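Local coordinates for protein KP700603 (Klebsiella pneumoniae 700603, PDB 5KVK), which is of unknown function but belongs to the competence-damaged protein (CinA) superfamily, whose better-known relatives include nicotinamide-nucleotide amidases, at residues Gly124-Ala129 against Met141-Asp146. Residues are numbered along the deposited sequence; the frame is centred on the assembly and turned at random.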
loop_
_atom_site.group_PDB
_atom_site.type_symbol
_atom_site.label_atom_id
_atom_site.label_comp_id
_atom_site.label_asym_id
_atom_site.label_seq_id
_atom_site.Cartn_x
_atom_site.Cartn_y
_atom_site.Cartn_z
ATOM N N GLY A 124 -16.506 -7.748 -9.036
ATOM C CA GLY A 124 -16.772 -8.034 -7.619
ATOM C C GLY A 124 -16.217 -9.340 -7.103
ATOM O O GLY A 124 -16.208 -9.569 -5.884
ATOM N N THR A 125 -15.737 -10.205 -7.969
ATOM C CA THR A 125 -15.087 -11.416 -7.503
ATOM C C THR A 125 -13.708 -11.139 -6.895
ATOM O O THR A 125 -12.842 -10.490 -7.510
ATOM C CB THR A 125 -14.960 -12.402 -8.661
ATOM O OG1 THR A 125 -16.256 -12.693 -9.247
ATOM C CG2 THR A 125 -14.318 -13.710 -8.177
ATOM N N VAL A 126 -13.501 -11.648 -5.692
ATOM C CA VAL A 126 -12.273 -11.383 -4.952
ATOM C C VAL A 126 -11.830 -12.681 -4.252
ATOM O O VAL A 126 -12.607 -13.313 -3.515
ATOM C CB VAL A 126 -12.444 -10.260 -3.902
ATOM C CG1 VAL A 126 -11.150 -10.008 -3.222
ATOM C CG2 VAL A 126 -12.964 -8.912 -4.473
ATOM N N TRP A 127 -10.575 -13.066 -4.451
ATOM C CA TRP A 127 -9.958 -14.176 -3.718
ATOM C C TRP A 127 -9.138 -13.641 -2.550
ATOM O O TRP A 127 -8.448 -12.625 -2.689
ATOM C CB TRP A 127 -9.009 -14.955 -4.645
ATOM C CG TRP A 127 -9.689 -16.112 -5.338
ATOM C CD1 TRP A 127 -10.163 -16.123 -6.622
ATOM C CD2 TRP A 127 -9.978 -17.406 -4.776
ATOM N NE1 TRP A 127 -10.714 -17.382 -6.914
ATOM C CE2 TRP A 127 -10.622 -18.173 -5.793
ATOM C CE3 TRP A 127 -9.749 -18.003 -3.522
ATOM C CZ2 TRP A 127 -11.025 -19.502 -5.592
ATOM C CZ3 TRP A 127 -10.170 -19.317 -3.325
ATOM C CH2 TRP A 127 -10.802 -20.051 -4.352
ATOM N N PHE A 128 -9.186 -14.355 -1.433
ATOM C CA PHE A 128 -8.454 -14.036 -0.224
ATOM C C PHE A 128 -7.592 -15.217 0.200
ATOM O O PHE A 128 -8.001 -16.384 0.078
ATOM C CB PHE A 128 -9.407 -13.737 0.923
ATOM C CG PHE A 128 -10.340 -12.582 0.667
ATOM C CD1 PHE A 128 -11.512 -12.755 -0.101
ATOM C CD2 PHE A 128 -10.035 -11.328 1.190
ATOM C CE1 PHE A 128 -12.370 -11.653 -0.326
ATOM C CE2 PHE A 128 -10.883 -10.240 0.963
ATOM C CZ PHE A 128 -12.032 -10.411 0.201
ATOM N N ALA A 129 -6.438 -14.902 0.757
ATOM C CA ALA A 129 -5.686 -15.896 1.534
ATOM C C ALA A 129 -5.282 -15.290 2.867
ATOM O O ALA A 129 -4.873 -14.111 2.947
ATOM C CB ALA A 129 -4.466 -16.356 0.749
ATOM N N MET A 141 -14.977 -14.699 -2.698
ATOM C CA MET A 141 -16.222 -13.959 -2.516
ATOM C C MET A 141 -16.596 -13.266 -3.821
ATOM O O MET A 141 -15.756 -13.055 -4.692
ATOM C CB MET A 141 -16.106 -12.930 -1.379
ATOM C CG MET A 141 -15.695 -13.573 -0.034
ATOM S SD MET A 141 -16.983 -14.548 0.666
ATOM C CE MET A 141 -18.209 -13.343 1.206
ATOM N N ARG A 142 -17.878 -12.922 -3.963
ATOM C CA ARG A 142 -18.318 -12.075 -5.084
ATOM C C ARG A 142 -19.157 -10.950 -4.503
ATOM O O ARG A 142 -20.323 -11.162 -4.216
ATOM C CB ARG A 142 -19.105 -12.871 -6.122
ATOM C CG ARG A 142 -19.203 -12.173 -7.474
ATOM C CD ARG A 142 -20.539 -11.568 -7.718
ATOM N NE ARG A 142 -20.705 -11.332 -9.148
ATOM C CZ ARG A 142 -21.861 -11.016 -9.733
ATOM N NH1 ARG A 142 -22.962 -10.865 -8.997
ATOM N NH2 ARG A 142 -21.915 -10.830 -11.049
ATOM N N PHE A 143 -18.581 -9.753 -4.343
ATOM C CA PHE A 143 -19.313 -8.676 -3.710
ATOM C C PHE A 143 -20.161 -7.939 -4.724
ATOM O O PHE A 143 -19.833 -7.873 -5.916
ATOM C CB PHE A 143 -18.350 -7.706 -3.049
ATOM C CG PHE A 143 -17.487 -8.359 -2.040
ATOM C CD1 PHE A 143 -16.154 -8.681 -2.322
ATOM C CD2 PHE A 143 -17.996 -8.672 -0.796
ATOM C CE1 PHE A 143 -15.374 -9.301 -1.358
ATOM C CE2 PHE A 143 -17.187 -9.316 0.182
ATOM C CZ PHE A 143 -15.870 -9.614 -0.102
ATOM N N THR A 144 -21.245 -7.364 -4.237
ATOM C CA THR A 144 -22.161 -6.562 -5.033
ATOM C C THR A 144 -21.853 -5.084 -4.765
ATOM O O THR A 144 -21.319 -4.732 -3.717
ATOM C CB THR A 144 -23.610 -6.932 -4.678
ATOM O OG1 THR A 144 -23.779 -8.362 -4.795
ATOM C CG2 THR A 144 -24.581 -6.254 -5.578
ATOM N N GLY A 145 -22.175 -4.223 -5.717
ATOM C CA GLY A 145 -21.938 -2.797 -5.535
ATOM C C GLY A 145 -20.901 -2.232 -6.508
ATOM O O GLY A 145 -20.255 -2.950 -7.271
ATOM N N ASP A 146 -20.770 -0.908 -6.458
ATOM C CA ASP A 146 -19.797 -0.197 -7.280
ATOM C C ASP A 146 -18.384 -0.531 -6.821
ATOM O O ASP A 146 -18.161 -1.034 -5.704
ATOM C CB ASP A 146 -20.019 1.308 -7.192
ATOM C CG ASP A 146 -19.743 1.836 -5.780
ATOM O OD1 ASP A 146 -18.600 2.182 -5.522
ATOM O OD2 ASP A 146 -20.659 1.893 -4.914
#
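The rings of Phe128 and Phe143 meet tip to tip, edge against edge, on one face of the sheet, Phe128 CZ lying 3.9 Å from Phe143 CE1. With CG anti to the carbonyl carbon (chi1 -60° and -58°), each ring lies beside its own backbone N. Val126 CG2 also comes up to the edge of the Phe143 ring, 3.9 Å from Phe143 CD1. On strand 135-142, Met141 brings its CG within 3.9 Å of Phe128 CE1, then bends at chi2 and chi3 and carries its sulfur away. Strands 125-132 and 135-142 form an antiparallel beta hairpin at one edge of a mixed sheet, with 135-142 outermost within the chain. Helix 147-165 packs over this aromatic face: Phe157 meets Phe128 edge-to-face, and Ala154 touches both Phe128 and Phe143. Val126 and Met141 are a hydrogen-bonded pair, joined in both directions; the bond from Met141 N to Val126 O is nearly straight, at 174°. Beyond it, Phe143 N bonds to Gly124 O over 2.8 Å, with the donor well above the carbonyl plane, where the outer strand has already given way to loop. Gly124 has to lack a side chain: a CB here would run into Phe143 O. On the reverse face the non-hydrogen-bonded pair Thr125 and Arg142 is in lighter contact, Thr125 OG1 standing 3.5 Å from Arg142 CG while the hydroxyl of Thr125 is hydrogen-bonded to Pro122 O.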